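Local coordinates for protein berberine bridge enzyme-like 28 (Arabidopsis thaliana, PDB 5D79) that carries FAD as a secreted oxidoreductase of the berberine bridge enzyme-like family and is involved in adaptation to salt stress, at residues G110-Y113 / E114-Y118; K474-D477 / L478-L482. One frame throughout, in Å; residues are numbered along the deposited sequence.

Contact 1 of 2, residues G110-Y113 / E114-Y118; sequences GHCY and EGLSY. With FAD (flavin-adenine dinucleotide), chain E.
Gly115 N donates to Cys112 O across 2.8 Å at 159°, closing a type I turn, and the same carbonyl accepts a hydrogen bond from a water that also donates to Gly110 O and accepts from Tyr118 OH. The water thus ties three points of the loop together. The loop holds the FAD diphosphate: Ser117 OG donates to FAD O1A at 2.5 Å, and Cys112 N reaches that oxygen at 3.1 Å. A chi1 of 52°, with OG between the backbone N and the carbonyl carbon, turns the serine hydroxyl to the phosphate. Gly110 N gives to FAD O2A (2.8 Å) and His111 N to the bridging FAD O3P. Gly110 and Gly115 both have positive phi, and a CB on Gly115 would crowd Tyr118 OH. Leu116 N gives a weak hydrogen bond to Cys112 SG (3.5 Å), which also lies against the leucine CB.

Farther along the cofactor, His111 ND1 is bonded to FAD C8M (1.6 Å), the methyl carbon lying at the edge of the imidazole, and Thr176 takes up NE2. Tyr113 brings its ring edge to the isoalloxazine, CE1 lying 3.6 Å from FAD C9, while its hydroxyl pairs with Gln428 and its ring stacks on Phe473. Shortened to an alanine, the residue would probably open a gap beside FAD C9 and Phe473 and deprive Gln428 of a hydrogen-bond partner. At the far end of the loop, Gly115 O sits over one face of the Tyr118 ring, 3.6 Å above its plane. The loop therefore meets the diphosphate with backbone N-H groups and one hydroxyl, not with cationic side chains of its own, and adds a covalent histidyl link, so that one short loop holds FAD both by its phosphates and by a covalent bond to the flavin.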
loop_
_atom_site.group_PDB
_atom_site.type_symbol
_atom_site.label_atom_id
_atom_site.label_comp_id
_atom_site.label_asym_id
_atom_site.label_seq_id
_atom_site.Cartn_x
_atom_site.Cartn_y
_atom_site.Cartn_z
ATOM N N GLY A 110 -2.270 9.487 -3.157
ATOM C CA GLY A 110 -3.611 9.473 -2.596
ATOM C C GLY A 110 -4.388 8.170 -2.580
ATOM O O GLY A 110 -5.619 8.176 -2.649
ATOM N N HIS A 111 -3.686 7.056 -2.465
ATOM C CA HIS A 111 -4.346 5.763 -2.381
ATOM C C HIS A 111 -4.728 5.327 -0.959
ATOM O O HIS A 111 -5.118 4.181 -0.767
ATOM C CB HIS A 111 -3.462 4.700 -3.033
ATOM C CG HIS A 111 -3.749 4.513 -4.488
ATOM N ND1 HIS A 111 -4.684 3.614 -4.947
ATOM C CD2 HIS A 111 -3.262 5.142 -5.584
ATOM C CE1 HIS A 111 -4.753 3.684 -6.265
ATOM N NE2 HIS A 111 -3.901 4.604 -6.675
ATOM N N CYS A 112 -4.624 6.224 0.024
ATOM C CA CYS A 112 -4.942 5.879 1.414
ATOM C C CYS A 112 -6.350 5.322 1.529
ATOM O O CYS A 112 -7.325 5.974 1.160
ATOM C CB CYS A 112 -4.796 7.086 2.351
ATOM S SG CYS A 112 -4.801 6.679 4.141
ATOM N N TYR A 113 -6.435 4.111 2.064
ATOM C CA TYR A 113 -7.683 3.359 2.142
ATOM C C TYR A 113 -8.816 4.100 2.867
ATOM O O TYR A 113 -9.995 3.852 2.607
ATOM C CB TYR A 113 -7.402 2.006 2.805
ATOM C CG TYR A 113 -7.130 0.910 1.803
ATOM C CD1 TYR A 113 -6.403 1.166 0.644
ATOM C CD2 TYR A 113 -7.614 -0.377 2.006
ATOM C CE1 TYR A 113 -6.167 0.164 -0.291
ATOM C CE2 TYR A 113 -7.380 -1.392 1.084
ATOM C CZ TYR A 113 -6.659 -1.115 -0.067
ATOM O OH TYR A 113 -6.435 -2.116 -0.976
ATOM N N GLU A 114 -8.453 5.019 3.755
ATOM C CA GLU A 114 -9.440 5.816 4.481
ATOM C C GLU A 114 -9.335 7.306 4.145
ATOM O O GLU A 114 -9.930 8.146 4.825
ATOM C CB GLU A 114 -9.284 5.613 6.000
ATOM C CG GLU A 114 -9.542 4.182 6.505
ATOM C CD GLU A 114 -11.030 3.855 6.716
ATOM O OE1 GLU A 114 -11.906 4.622 6.245
ATOM O OE2 GLU A 114 -11.318 2.823 7.365
ATOM N N GLY A 115 -8.565 7.635 3.116
ATOM C CA GLY A 115 -8.421 9.019 2.689
ATOM C C GLY A 115 -7.723 9.963 3.655
ATOM O O GLY A 115 -7.934 11.171 3.586
ATOM N N LEU A 116 -6.870 9.433 4.530
ATOM C CA LEU A 116 -6.284 10.227 5.617
ATOM C C LEU A 116 -5.146 11.136 5.187
ATOM O O LEU A 116 -4.577 11.843 6.022
ATOM C CB LEU A 116 -5.780 9.318 6.735
ATOM C CG LEU A 116 -6.835 8.553 7.518
ATOM C CD1 LEU A 116 -6.211 7.952 8.756
ATOM C CD2 LEU A 116 -8.008 9.460 7.868
ATOM N N SER A 117 -4.813 11.113 3.897
ATOM C CA SER A 117 -3.795 12.003 3.331
ATOM C C SER A 117 -4.391 13.339 2.862
ATOM O O SER A 117 -3.673 14.325 2.654
ATOM C CB SER A 117 -3.082 11.313 2.168
ATOM O OG SER A 117 -4.016 10.807 1.232
ATOM N N TYR A 118 -5.708 13.358 2.694
ATOM C CA TYR A 118 -6.402 14.574 2.286
ATOM C C TYR A 118 -7.646 14.798 3.136
ATOM O O TYR A 118 -8.438 15.682 2.849
ATOM C CB TYR A 118 -6.771 14.522 0.798
ATOM C CG TYR A 118 -7.549 13.291 0.412
ATOM C CD1 TYR A 118 -6.895 12.114 0.082
ATOM C CD2 TYR A 118 -8.939 13.301 0.383
ATOM C CE1 TYR A 118 -7.599 10.976 -0.263
ATOM C CE2 TYR A 118 -9.659 12.166 0.044
ATOM C CZ TYR A 118 -8.980 11.005 -0.284
ATOM O OH TYR A 118 -9.675 9.867 -0.628
HETATM P PA FAD E . -1.402 8.589 0.055
HETATM O O1A FAD E . -2.863 8.727 0.400
HETATM O O2A FAD E . -0.862 9.780 -0.703
HETATM O O5B FAD E . -0.554 8.301 1.400
HETATM C C5B FAD E . -0.985 7.337 2.351
HETATM C C4B FAD E . -0.416 7.592 3.753
HETATM O O4B FAD E . 0.977 7.832 3.655
HETATM C C3B FAD E . -1.049 8.819 4.393
HETATM O O3B FAD E . -1.205 8.644 5.786
HETATM C C2B FAD E . -0.046 9.917 4.087
HETATM O O2B FAD E . -0.072 10.959 5.045
HETATM C C1B FAD E . 1.280 9.163 4.035
HETATM N N9A FAD E . 2.283 9.749 3.120
HETATM C C8A FAD E . 2.250 9.846 1.746
HETATM N N7A FAD E . 3.398 10.440 1.330
HETATM C C5A FAD E . 4.163 10.722 2.411
HETATM C C6A FAD E . 5.413 11.320 2.573
HETATM N N6A FAD E . 6.210 11.526 1.530
HETATM N N1A FAD E . 5.941 11.469 3.840
HETATM C C2A FAD E . 5.241 11.022 4.939
HETATM N N3A FAD E . 4.002 10.435 4.772
HETATM C C4A FAD E . 3.471 10.286 3.536
HETATM N N1 FAD E . -0.409 -1.853 -1.186
HETATM C C2 FAD E . 0.378 -2.989 -1.276
HETATM O O2 FAD E . 1.445 -3.064 -0.656
HETATM N N3 FAD E . -0.033 -4.040 -2.088
HETATM C C4 FAD E . -1.217 -3.974 -2.806
HETATM O O4 FAD E . -1.491 -4.873 -3.601
HETATM C C4X FAD E . -1.995 -2.818 -2.728
HETATM N N5 FAD E . -3.115 -2.656 -3.530
HETATM C C5X FAD E . -3.683 -1.398 -3.663
HETATM C C6 FAD E . -4.643 -1.137 -4.639
HETATM C C7 FAD E . -5.212 0.134 -4.755
HETATM C C7M FAD E . -6.252 0.399 -5.801
HETATM C C8 FAD E . -4.787 1.169 -3.919
HETATM C C8M FAD E . -5.399 2.536 -4.005
HETATM C C9 FAD E . -3.832 0.908 -2.943
HETATM C C9A FAD E . -3.316 -0.381 -2.778
HETATM N N10 FAD E . -2.389 -0.656 -1.784
HETATM C C10 FAD E . -1.560 -1.750 -1.934
HETATM C "C1'" FAD E . -2.237 0.264 -0.612
HETATM C "C2'" FAD E . -1.207 1.357 -0.826
HETATM O "O2'" FAD E . 0.075 0.774 -0.911
HETATM C "C3'" FAD E . -1.305 2.318 0.352
HETATM O "O3'" FAD E . -2.564 2.955 0.303
HETATM C "C4'" FAD E . -0.253 3.399 0.298
HETATM O "O4'" FAD E . -0.031 3.910 1.586
HETATM C "C5'" FAD E . -0.762 4.550 -0.542
HETATM O "O5'" FAD E . 0.325 5.383 -0.873
HETATM P P FAD E . 0.004 6.726 -1.688
HETATM O O1P FAD E . 1.215 7.621 -1.697
HETATM O O2P FAD E . -0.452 6.410 -3.090
HETATM O O3P FAD E . -1.258 7.250 -0.830
HETATM O O HOH W 1 -8.026 7.657 -0.901
#

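Contact 2 of 2, residues K474-D477 / L478-L482; sequences KDMD and LGMYL. With FAD (flavin-adenine dinucleotide), chain E.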
loop_
_atom_site.group_PDB
_atom_site.type_symbol
_atom_site.label_atom_id
_atom_site.label_comp_id
_atom_site.label_asym_id
_atom_site.label_seq_id
_atom_site.Cartn_x
_atom_site.Cartn_y
_atom_site.Cartn_z
ATOM N N LYS A 474 -5.083 0.853 5.501
ATOM C CA LYS A 474 -5.599 1.538 6.693
ATOM C C LYS A 474 -7.086 1.247 6.947
ATOM O O LYS A 474 -7.912 1.311 6.031
ATOM C CB LYS A 474 -5.382 3.056 6.594
ATOM C CG LYS A 474 -4.208 3.593 7.408
ATOM C CD LYS A 474 -4.282 5.107 7.512
ATOM C CE LYS A 474 -2.894 5.750 7.540
ATOM N NZ LYS A 474 -2.977 7.231 7.324
ATOM N N ASP A 475 -7.412 0.923 8.198
ATOM C CA ASP A 475 -8.766 0.544 8.574
ATOM C C ASP A 475 -9.159 1.170 9.927
ATOM O O ASP A 475 -8.741 0.723 10.996
ATOM C CB ASP A 475 -8.878 -0.988 8.604
ATOM C CG ASP A 475 -10.305 -1.479 8.820
ATOM O OD1 ASP A 475 -11.271 -0.675 8.719
ATOM O OD2 ASP A 475 -10.447 -2.692 9.092
ATOM N N MET A 476 -9.966 2.222 9.860
ATOM C CA MET A 476 -10.455 2.907 11.054
ATOM C C MET A 476 -11.286 2.002 11.945
ATOM O O MET A 476 -11.468 2.288 13.131
ATOM C CB MET A 476 -11.291 4.119 10.652
ATOM C CG MET A 476 -10.542 5.084 9.792
ATOM S SD MET A 476 -9.345 5.913 10.816
ATOM C CE MET A 476 -10.298 7.392 11.170
ATOM N N ASP A 477 -11.802 0.925 11.358
ATOM C CA ASP A 477 -12.634 -0.035 12.076
ATOM C C ASP A 477 -11.838 -0.841 13.100
ATOM O O ASP A 477 -12.429 -1.454 13.988
ATOM C CB ASP A 477 -13.337 -0.984 11.098
ATOM C CG ASP A 477 -14.447 -0.299 10.311
ATOM O OD1 ASP A 477 -14.819 0.848 10.664
ATOM O OD2 ASP A 477 -14.956 -0.917 9.349
ATOM N N LEU A 478 -10.510 -0.830 12.982
ATOM C CA LEU A 478 -9.648 -1.421 14.015
ATOM C C LEU A 478 -9.483 -0.479 15.224
ATOM O O LEU A 478 -8.998 -0.887 16.287
ATOM C CB LEU A 478 -8.272 -1.780 13.439
ATOM C CG LEU A 478 -8.232 -2.432 12.054
ATOM C CD1 LEU A 478 -6.791 -2.670 11.623
ATOM C CD2 LEU A 478 -9.034 -3.723 12.031
ATOM N N GLY A 479 -9.878 0.783 15.044
ATOM C CA GLY A 479 -9.833 1.774 16.106
ATOM C C GLY A 479 -9.221 3.102 15.688
ATOM O O GLY A 479 -8.438 3.157 14.745
ATOM N N MET A 480 -9.583 4.172 16.392
ATOM C CA MET A 480 -9.013 5.496 16.152
ATOM C C MET A 480 -8.978 6.311 17.450
ATOM O O MET A 480 -9.584 5.922 18.445
ATOM C CB MET A 480 -9.806 6.234 15.074
ATOM C CG MET A 480 -11.293 6.345 15.362
ATOM S SD MET A 480 -12.175 7.260 14.085
ATOM C CE MET A 480 -11.517 8.917 14.307
ATOM N N TYR A 481 -8.254 7.428 17.448
ATOM C CA TYR A 481 -8.220 8.318 18.611
ATOM C C TYR A 481 -9.517 9.117 18.778
ATOM O O TYR A 481 -9.900 9.894 17.901
ATOM C CB TYR A 481 -7.049 9.292 18.515
ATOM C CG TYR A 481 -5.680 8.671 18.668
ATOM C CD1 TYR A 481 -5.269 8.122 19.882
ATOM C CD2 TYR A 481 -4.781 8.668 17.609
ATOM C CE1 TYR A 481 -4.010 7.558 20.020
ATOM C CE2 TYR A 481 -3.519 8.109 17.743
ATOM C CZ TYR A 481 -3.140 7.558 18.946
ATOM O OH TYR A 481 -1.884 7.011 19.058
ATOM N N LEU A 482 -10.178 8.937 19.917
ATOM C CA LEU A 482 -11.451 9.595 20.179
ATOM C C LEU A 482 -11.528 10.096 21.617
ATOM O O LEU A 482 -12.245 11.052 21.913
ATOM C CB LEU A 482 -12.602 8.635 19.882
ATOM C CG LEU A 482 -12.745 8.286 18.396
ATOM C CD1 LEU A 482 -13.631 7.070 18.179
ATOM C CD2 LEU A 482 -13.270 9.496 17.625
HETATM P PA FAD E . -1.402 8.589 0.055
HETATM O O1A FAD E . -2.863 8.727 0.400
HETATM O O2A FAD E . -0.862 9.780 -0.703
HETATM O O5B FAD E . -0.554 8.301 1.400
HETATM C C5B FAD E . -0.985 7.337 2.351
HETATM C C4B FAD E . -0.416 7.592 3.753
HETATM O O4B FAD E . 0.977 7.832 3.655
HETATM C C3B FAD E . -1.049 8.819 4.393
HETATM O O3B FAD E . -1.205 8.644 5.786
HETATM C C2B FAD E . -0.046 9.917 4.087
HETATM O O2B FAD E . -0.072 10.959 5.045
HETATM C C1B FAD E . 1.280 9.163 4.035
HETATM N N9A FAD E . 2.283 9.749 3.120
HETATM C C8A FAD E . 2.250 9.846 1.746
HETATM N N7A FAD E . 3.398 10.440 1.330
HETATM C C5A FAD E . 4.163 10.722 2.411
HETATM C C6A FAD E . 5.413 11.320 2.573
HETATM N N6A FAD E . 6.210 11.526 1.530
HETATM N N1A FAD E . 5.941 11.469 3.840
HETATM C C2A FAD E . 5.241 11.022 4.939
HETATM N N3A FAD E . 4.002 10.435 4.772
HETATM C C4A FAD E . 3.471 10.286 3.536
HETATM N N1 FAD E . -0.409 -1.853 -1.186
HETATM C C2 FAD E . 0.378 -2.989 -1.276
HETATM O O2 FAD E . 1.445 -3.064 -0.656
HETATM N N3 FAD E . -0.033 -4.040 -2.088
HETATM C C4 FAD E . -1.217 -3.974 -2.806
HETATM O O4 FAD E . -1.491 -4.873 -3.601
HETATM C C4X FAD E . -1.995 -2.818 -2.728
HETATM N N5 FAD E . -3.115 -2.656 -3.530
HETATM C C5X FAD E . -3.683 -1.398 -3.663
HETATM C C6 FAD E . -4.643 -1.137 -4.639
HETATM C C7 FAD E . -5.212 0.134 -4.755
HETATM C C7M FAD E . -6.252 0.399 -5.801
HETATM C C8 FAD E . -4.787 1.169 -3.919
HETATM C C8M FAD E . -5.399 2.536 -4.005
HETATM C C9 FAD E . -3.832 0.908 -2.943
HETATM C C9A FAD E . -3.316 -0.381 -2.778
HETATM N N10 FAD E . -2.389 -0.656 -1.784
HETATM C C10 FAD E . -1.560 -1.750 -1.934
HETATM C "C1'" FAD E . -2.237 0.264 -0.612
HETATM C "C2'" FAD E . -1.207 1.357 -0.826
HETATM O "O2'" FAD E . 0.075 0.774 -0.911
HETATM C "C3'" FAD E . -1.305 2.318 0.352
HETATM O "O3'" FAD E . -2.564 2.955 0.303
HETATM C "C4'" FAD E . -0.253 3.399 0.298
HETATM O "O4'" FAD E . -0.031 3.910 1.586
HETATM C "C5'" FAD E . -0.762 4.550 -0.542
HETATM O "O5'" FAD E . 0.325 5.383 -0.873
HETATM P P FAD E . 0.004 6.726 -1.688
HETATM O O1P FAD E . 1.215 7.621 -1.697
HETATM O O2P FAD E . -0.452 6.410 -3.090
HETATM O O3P FAD E . -1.258 7.250 -0.830
#
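Asp475 and Leu478 set their side chains at about a right angle, the leucine branch lying against the carboxylate with CD2 3.4 Å from Asp475 OD2. This apolar branch flanks a charged group whose oxygens are engaged elsewhere, OD1 by Lys366 and OD2 by Lys368. Asp475 OD1 also accepts from Asp477 N at 3.1 Å, reached because a chi1 of -173° carries the carboxylate to the side opposite the backbone N; the donor approaches from above the carboxylate plane. The second pair is Met476 and Met480, whose flexible thioether chains cross obliquely; the bends of Met476 bring its CE to within 3.5 Å of Met480 SD.

Two successive backbone bonds make a short 3-10 turn. Leu478 N donates to Asp475 O at 3.1 Å, and Gly479 N to Met476 O at 2.9 Å. Glycine suits the exit because at its backbone angles a CB would be jammed against the preceding carbonyl oxygen. Lys474, whose long chain leads away from the turn, puts NZ 2.7 Å from the ribose hydroxyl oxygen FAD O3B.

An aspartate whose carboxylate accepts from the backbone N two residues on forms an Asx turn; here it starts a short 3-10 segment in the berberine-like region, directly after the lysine that holds the adenosine ribose.

In the fold
Contacts 1 and 2 come from different family regions, the FAD-binding domain and the berberine-like region, yet their centres lie only 13 Å apart and both grip one FAD. The loop 110-118 takes the diphosphate and the flavin, whereas contact 2 reaches the cofactor through Lys474 alone, at the adenosine ribose. They also touch directly: Glu114 OE2 lies 2.9 Å from Met476 N, a probable hydrogen bond, and Glu114 CG packs 3.3 Å from Lys474 O. Lys366 bridges the two, pairing with both Glu114 and Asp475. Leu116 CB, 3.5 Å from Lys474 NZ, lies alongside the ammonium that reaches the ribose.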